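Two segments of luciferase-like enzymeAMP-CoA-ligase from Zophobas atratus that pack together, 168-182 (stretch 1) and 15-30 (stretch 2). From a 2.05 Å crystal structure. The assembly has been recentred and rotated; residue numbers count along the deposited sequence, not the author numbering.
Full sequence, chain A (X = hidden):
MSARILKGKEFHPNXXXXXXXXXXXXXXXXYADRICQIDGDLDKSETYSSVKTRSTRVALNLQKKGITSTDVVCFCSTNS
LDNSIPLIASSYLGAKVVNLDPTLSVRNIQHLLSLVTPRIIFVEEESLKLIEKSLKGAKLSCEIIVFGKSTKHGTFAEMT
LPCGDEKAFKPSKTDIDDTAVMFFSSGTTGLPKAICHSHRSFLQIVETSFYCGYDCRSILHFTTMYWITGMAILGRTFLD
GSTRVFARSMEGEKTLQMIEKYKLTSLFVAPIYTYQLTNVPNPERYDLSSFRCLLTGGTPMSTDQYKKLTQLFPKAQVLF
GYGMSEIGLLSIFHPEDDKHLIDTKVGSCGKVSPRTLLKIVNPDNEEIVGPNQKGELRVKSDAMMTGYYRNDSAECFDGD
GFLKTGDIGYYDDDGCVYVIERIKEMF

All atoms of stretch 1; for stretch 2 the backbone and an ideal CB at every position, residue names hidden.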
# COMPACT_ATOMS: atom_id res chain seq x y z
N ALA A 168 -1.73 0.88 -30.59
CA ALA A 168 -0.27 0.97 -30.62
C ALA A 168 0.33 1.45 -29.30
O ALA A 168 1.54 1.28 -29.08
CB ALA A 168 0.16 1.90 -31.75
N PHE A 169 -0.47 2.04 -28.42
CA PHE A 169 0.08 2.63 -27.20
C PHE A 169 0.86 1.61 -26.38
O PHE A 169 0.40 0.48 -26.17
CB PHE A 169 -1.00 3.26 -26.33
CG PHE A 169 -0.48 3.80 -25.03
CD1 PHE A 169 0.15 5.04 -24.98
CD2 PHE A 169 -0.59 3.06 -23.86
CE1 PHE A 169 0.64 5.53 -23.79
CE2 PHE A 169 -0.10 3.56 -22.66
CZ PHE A 169 0.51 4.79 -22.63
N LYS A 170 2.04 2.02 -25.94
CA LYS A 170 2.83 1.25 -25.00
C LYS A 170 3.31 2.20 -23.90
O LYS A 170 3.56 3.38 -24.16
CB LYS A 170 4.04 0.60 -25.69
CG LYS A 170 3.69 -0.50 -26.71
CD LYS A 170 3.07 -1.72 -26.04
CE LYS A 170 2.98 -2.92 -26.97
NZ LYS A 170 2.40 -4.10 -26.26
N PRO A 171 3.43 1.69 -22.67
CA PRO A 171 4.01 2.53 -21.62
C PRO A 171 5.38 3.08 -22.01
O PRO A 171 6.15 2.40 -22.68
CB PRO A 171 4.13 1.58 -20.43
CG PRO A 171 3.09 0.55 -20.66
CD PRO A 171 2.99 0.38 -22.15
N SER A 172 5.66 4.31 -21.60
CA SER A 172 6.92 4.97 -21.92
C SER A 172 8.10 4.23 -21.30
O SER A 172 8.01 3.76 -20.17
CB SER A 172 6.92 6.40 -21.40
OG SER A 172 5.81 7.12 -21.89
N LYS A 173 9.19 4.13 -22.05
CA LYS A 173 10.45 3.68 -21.49
C LYS A 173 10.93 4.76 -20.54
O LYS A 173 10.78 5.95 -20.83
CB LYS A 173 11.47 3.43 -22.60
CG LYS A 173 11.13 2.22 -23.46
CD LYS A 173 11.23 0.95 -22.63
CE LYS A 173 10.88 -0.29 -23.43
NZ LYS A 173 10.90 -1.46 -22.51
N THR A 174 11.45 4.36 -19.39
CA THR A 174 11.95 5.33 -18.41
C THR A 174 13.12 4.73 -17.62
O THR A 174 13.51 3.59 -17.84
CB THR A 174 10.82 5.83 -17.48
OG1 THR A 174 11.32 6.89 -16.63
CG2 THR A 174 10.26 4.69 -16.62
N ASP A 175 13.70 5.54 -16.74
CA ASP A 175 14.79 5.09 -15.88
C ASP A 175 14.15 4.41 -14.67
O ASP A 175 13.43 5.06 -13.91
CB ASP A 175 15.64 6.29 -15.47
CG ASP A 175 16.93 5.90 -14.76
OD1 ASP A 175 16.88 5.13 -13.78
OD2 ASP A 175 18.01 6.37 -15.18
N ILE A 176 14.41 3.11 -14.49
CA ILE A 176 13.76 2.36 -13.40
C ILE A 176 14.22 2.74 -11.98
O ILE A 176 13.59 2.34 -11.00
CB ILE A 176 13.78 0.83 -13.62
CG1 ILE A 176 15.21 0.28 -13.58
CG2 ILE A 176 13.09 0.47 -14.93
CD1 ILE A 176 15.26 -1.23 -13.73
N ASP A 177 15.29 3.53 -11.86
CA ASP A 177 15.69 4.09 -10.56
C ASP A 177 15.10 5.47 -10.28
O ASP A 177 15.33 6.03 -9.21
CB ASP A 177 17.22 4.14 -10.46
CG ASP A 177 17.82 2.76 -10.37
OD1 ASP A 177 17.33 1.94 -9.58
OD2 ASP A 177 18.78 2.49 -11.11
N ASP A 178 14.36 6.02 -11.24
CA ASP A 178 13.60 7.24 -11.00
C ASP A 178 12.42 6.91 -10.09
O ASP A 178 12.00 5.77 -9.97
CB ASP A 178 13.06 7.85 -12.30
CG ASP A 178 14.13 8.54 -13.13
OD1 ASP A 178 15.28 8.71 -12.66
OD2 ASP A 178 13.81 8.91 -14.29
N THR A 179 11.88 7.95 -9.47
CA THR A 179 10.74 7.83 -8.60
C THR A 179 9.48 7.44 -9.38
O THR A 179 9.18 8.02 -10.43
CB THR A 179 10.52 9.16 -7.84
OG1 THR A 179 11.71 9.47 -7.12
CG2 THR A 179 9.33 9.06 -6.88
N ALA A 180 8.78 6.43 -8.88
CA ALA A 180 7.52 5.97 -9.45
C ALA A 180 6.32 6.34 -8.56
O ALA A 180 5.30 6.78 -9.07
CB ALA A 180 7.56 4.46 -9.65
N VAL A 181 6.47 6.15 -7.25
CA VAL A 181 5.40 6.35 -6.27
C VAL A 181 5.97 7.10 -5.06
O VAL A 181 7.11 6.84 -4.65
CB VAL A 181 4.83 5.00 -5.77
CG1 VAL A 181 3.66 5.21 -4.84
CG2 VAL A 181 4.42 4.10 -6.92
N MET A 182 5.16 7.99 -4.48
CA MET A 182 5.54 8.71 -3.25
C MET A 182 4.54 8.48 -2.12
O MET A 182 3.36 8.25 -2.36
CB MET A 182 5.71 10.21 -3.51
CG MET A 182 6.90 10.55 -4.40
SD MET A 182 7.25 12.31 -4.61
CE MET A 182 5.84 12.80 -5.58
N UNK A 15 10.40 -8.82 -11.27
CA UNK A 15 9.93 -7.48 -11.65
C UNK A 15 10.93 -6.40 -11.22
O UNK A 15 10.56 -5.37 -10.64
CB UNK A 15 8.56 -7.20 -11.03
N UNK A 16 12.20 -6.63 -11.54
CA UNK A 16 13.29 -5.73 -11.14
C UNK A 16 13.94 -5.00 -12.31
O UNK A 16 14.91 -4.26 -12.11
CB UNK A 16 14.36 -6.52 -10.39
N UNK A 17 13.41 -5.16 -13.52
CA UNK A 17 13.97 -4.53 -14.70
C UNK A 17 12.95 -3.69 -15.48
O UNK A 17 13.18 -3.34 -16.64
CB UNK A 17 14.56 -5.60 -15.62
N UNK A 18 11.83 -3.35 -14.86
CA UNK A 18 10.80 -2.61 -15.57
C UNK A 18 10.21 -1.48 -14.74
O UNK A 18 10.43 -1.41 -13.54
CB UNK A 18 9.69 -3.56 -16.01
N UNK A 19 9.48 -0.60 -15.41
CA UNK A 19 8.80 0.48 -14.73
C UNK A 19 7.53 -0.07 -14.10
O UNK A 19 7.04 -1.13 -14.47
CB UNK A 19 8.49 1.63 -15.69
N UNK A 20 6.99 0.68 -13.14
CA UNK A 20 5.73 0.34 -12.48
C UNK A 20 4.59 0.36 -13.50
O UNK A 20 3.71 -0.49 -13.44
CB UNK A 20 5.44 1.31 -11.33
N UNK A 21 4.63 1.30 -14.45
CA UNK A 21 3.66 1.34 -15.54
C UNK A 21 3.68 0.12 -16.45
O UNK A 21 2.63 -0.44 -16.77
CB UNK A 21 3.90 2.59 -16.39
N UNK A 22 4.87 -0.28 -16.87
CA UNK A 22 5.04 -1.50 -17.67
C UNK A 22 4.54 -2.74 -16.92
O UNK A 22 3.91 -3.63 -17.50
CB UNK A 22 6.51 -1.68 -18.05
N UNK A 23 4.83 -2.79 -15.62
CA UNK A 23 4.31 -3.85 -14.76
C UNK A 23 2.79 -3.93 -14.85
O UNK A 23 2.24 -4.95 -15.23
CB UNK A 23 4.74 -3.62 -13.31
N UNK A 24 2.11 -2.83 -14.54
CA UNK A 24 0.65 -2.82 -14.50
C UNK A 24 0.05 -3.19 -15.86
O UNK A 24 -0.93 -3.94 -15.93
CB UNK A 24 0.14 -1.44 -14.06
N UNK A 25 0.65 -2.66 -16.92
CA UNK A 25 0.23 -2.92 -18.31
C UNK A 25 0.34 -4.41 -18.65
O UNK A 25 -0.62 -5.02 -19.12
CB UNK A 25 1.08 -2.10 -19.29
N UNK A 26 1.51 -4.98 -18.38
CA UNK A 26 1.76 -6.41 -18.61
C UNK A 26 0.79 -7.29 -17.82
O UNK A 26 0.28 -8.28 -18.36
CB UNK A 26 3.20 -6.76 -18.23
N UNK A 27 0.54 -6.93 -16.56
CA UNK A 27 -0.41 -7.67 -15.74
C UNK A 27 -1.80 -7.65 -16.36
O UNK A 27 -2.46 -8.68 -16.43
CB UNK A 27 -0.46 -7.09 -14.32
N UNK A 28 -2.24 -6.48 -16.84
CA UNK A 28 -3.52 -6.37 -17.53
C UNK A 28 -3.63 -7.31 -18.74
O UNK A 28 -4.65 -7.98 -18.89
CB UNK A 28 -3.73 -4.92 -17.98
N UNK A 29 -2.59 -7.37 -19.57
CA UNK A 29 -2.60 -8.25 -20.75
C UNK A 29 -2.65 -9.72 -20.35
O UNK A 29 -3.38 -10.51 -20.95
CB UNK A 29 -1.37 -7.99 -21.62
N UNK A 30 -1.87 -10.07 -19.34
CA UNK A 30 -1.75 -11.44 -18.90
C UNK A 30 -3.06 -11.96 -18.31
O UNK A 30 -3.45 -13.10 -18.57
CB UNK A 30 -0.62 -11.56 -17.87

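Positions 15 to 18 approach the helix as an irregular loop that becomes extended only at 18. At 15 nothing of stretch 1 lies near the ideal CB, so almost any residue fits; it is Phe 15. Positions 16, 17 and 18 all point CA-to-CB away from stretch 1, and it is their backbone that meets Ile 176. Many side chains would do. The residues are Asp 16, Lys 17 and Ile 18, the first two joined by a salt bridge, Lys 17 NZ to Asp 16 OD1 at 3.3 Å, whose hydrogen bond is weak. Ile 176 CD1 lies 3.5 Å from Asp 16 O, and Ile 176 CG2 lies 3.5 Å from Ile 18 C.

Position 19 precedes the first helical turn, with phi/psi of -79/162, typical of an N-cap. Its CB points sideways, close to Thr 174 CG2, so a small polar residue, Ser, Thr, Asp or Asn, is expected. It is Ser 19, whose OG accepts from N of 22 at 3.0 Å and donates to water 1 (2.8 Å), which in turn donates to Ser 172 O (2.7 Å).

At 20 the CB points toward Ala 180 and Val 181, an apolar surface. Leu, Ile, Met or Phe would suit. Phe 20 places CB 4.1 Å from Ala 180 CB and CD2 4.0 Å from Val 181 CG2.

Position 21 faces Pro 171, its ideal CB 4.2 Å from Pro 171 CB; Gly or Ala would keep the approach close. It is Gly 21.

Position 22 starts sideways beside Pro 171, with the ammonium of Lys 173 within reach of a long side chain. An acid is favoured, and Glu 22 supplies it: Lys 173 NZ donates to Glu 22 OE2 at 2.9 Å in a salt bridge. Its OE1 accepts from Ser 19 N, also at 2.9 Å, completing a reciprocal capping box, while CG packs 3.9 Å from Pro 171 CB.

Positions 23 and 24 point sideways without contact, so stretch 1 leaves the choice open; they are Phe 23 and Leu 24.

At 25 the CB points toward Pro 171, 3.6 Å from its CG. A large apolar or aromatic residue is called for. Phe 25 offers a ring face to Pro 171 CD, 3.7 Å from the centroid in a CH-pi contact, and its CE1 meets the edge of Phe 169 at CD2, 4.2 Å away.

At 26, 27, 28 and 30 nothing of stretch 1 lies within 5.5 Å of the ideal CB, so it sets no preference; they are Glu 26, Cys 27, Cys 28 and Lys 30. Position 29 points toward it, and a long acidic side chain would suit the ammonium of Lys 170; Glu 29 forms a long salt bridge, OE2 to Lys 170 NZ, 3.7 Å.

Stretch 2 15-30: FDKISFGEFLFECCEK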
# COMPACT_ATOMS: atom_id res chain seq x y z
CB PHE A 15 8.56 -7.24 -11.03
CG PHE A 15 7.54 -8.29 -11.41
CD1 PHE A 15 7.08 -8.38 -12.71
CD2 PHE A 15 7.06 -9.18 -10.47
CE1 PHE A 15 6.15 -9.34 -13.07
CE2 PHE A 15 6.13 -10.14 -10.82
CZ PHE A 15 5.67 -10.22 -12.12
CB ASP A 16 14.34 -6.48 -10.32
CG ASP A 16 15.00 -7.62 -11.10
OD1 ASP A 16 14.40 -8.14 -12.06
OD2 ASP A 16 16.13 -8.00 -10.72
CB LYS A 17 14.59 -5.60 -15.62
CG LYS A 17 15.74 -6.35 -14.96
CD LYS A 17 16.27 -7.44 -15.87
CE LYS A 17 17.44 -8.19 -15.24
NZ LYS A 17 17.05 -8.88 -13.97
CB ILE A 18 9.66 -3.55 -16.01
CG1 ILE A 18 9.08 -4.28 -14.81
CG2 ILE A 18 10.17 -4.54 -17.06
CD1 ILE A 18 7.76 -4.94 -15.13
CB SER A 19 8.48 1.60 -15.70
OG SER A 19 7.49 1.20 -16.64
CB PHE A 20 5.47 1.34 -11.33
CG PHE A 20 4.19 1.09 -10.56
CD1 PHE A 20 3.87 -0.18 -10.10
CD2 PHE A 20 3.33 2.14 -10.28
CE1 PHE A 20 2.70 -0.40 -9.39
CE2 PHE A 20 2.16 1.93 -9.57
CZ PHE A 20 1.85 0.66 -9.12
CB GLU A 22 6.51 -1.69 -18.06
CG GLU A 22 7.01 -0.68 -19.09
CD GLU A 22 8.52 -0.71 -19.30
OE1 GLU A 22 9.28 -0.85 -18.31
OE2 GLU A 22 8.97 -0.58 -20.46
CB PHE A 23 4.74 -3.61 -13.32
CG PHE A 23 4.07 -4.52 -12.33
CD1 PHE A 23 4.49 -5.84 -12.18
CD2 PHE A 23 3.03 -4.05 -11.52
CE1 PHE A 23 3.87 -6.68 -11.27
CE2 PHE A 23 2.42 -4.89 -10.60
CZ PHE A 23 2.84 -6.21 -10.49
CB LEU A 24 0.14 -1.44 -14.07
CG LEU A 24 0.48 -1.00 -12.64
CD1 LEU A 24 0.21 0.48 -12.47
CD2 LEU A 24 -0.29 -1.81 -11.61
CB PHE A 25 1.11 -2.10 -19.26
CG PHE A 25 0.56 -1.97 -20.66
CD1 PHE A 25 -0.29 -0.93 -21.00
CD2 PHE A 25 0.93 -2.88 -21.65
CE1 PHE A 25 -0.79 -0.80 -22.29
CE2 PHE A 25 0.45 -2.75 -22.94
CZ PHE A 25 -0.41 -1.71 -23.27
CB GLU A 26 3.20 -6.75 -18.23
CG GLU A 26 3.55 -8.23 -18.34
CD GLU A 26 4.89 -8.58 -17.69
OE1 GLU A 26 5.72 -7.67 -17.46
OE2 GLU A 26 5.12 -9.78 -17.41
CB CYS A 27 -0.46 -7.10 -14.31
SG CYS A 27 1.00 -7.49 -13.33
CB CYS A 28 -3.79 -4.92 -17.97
SG CYS A 28 -4.33 -3.81 -16.64
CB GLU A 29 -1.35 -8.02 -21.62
CG GLU A 29 -1.38 -6.69 -22.35
CD GLU A 29 -0.13 -6.40 -23.17
OE1 GLU A 29 0.99 -6.73 -22.71
OE2 GLU A 29 -0.27 -5.80 -24.26
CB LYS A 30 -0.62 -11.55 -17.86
CG LYS A 30 0.00 -12.92 -17.75
CD LYS A 30 1.07 -12.97 -16.67
CE LYS A 30 1.49 -14.42 -16.41
NZ LYS A 30 2.06 -14.62 -15.05
O HOH W 1 6.38 3.38 -18.06
O HOH W 2 7.07 -0.35 -22.49
O HOH W 3 11.25 1.49 -18.63
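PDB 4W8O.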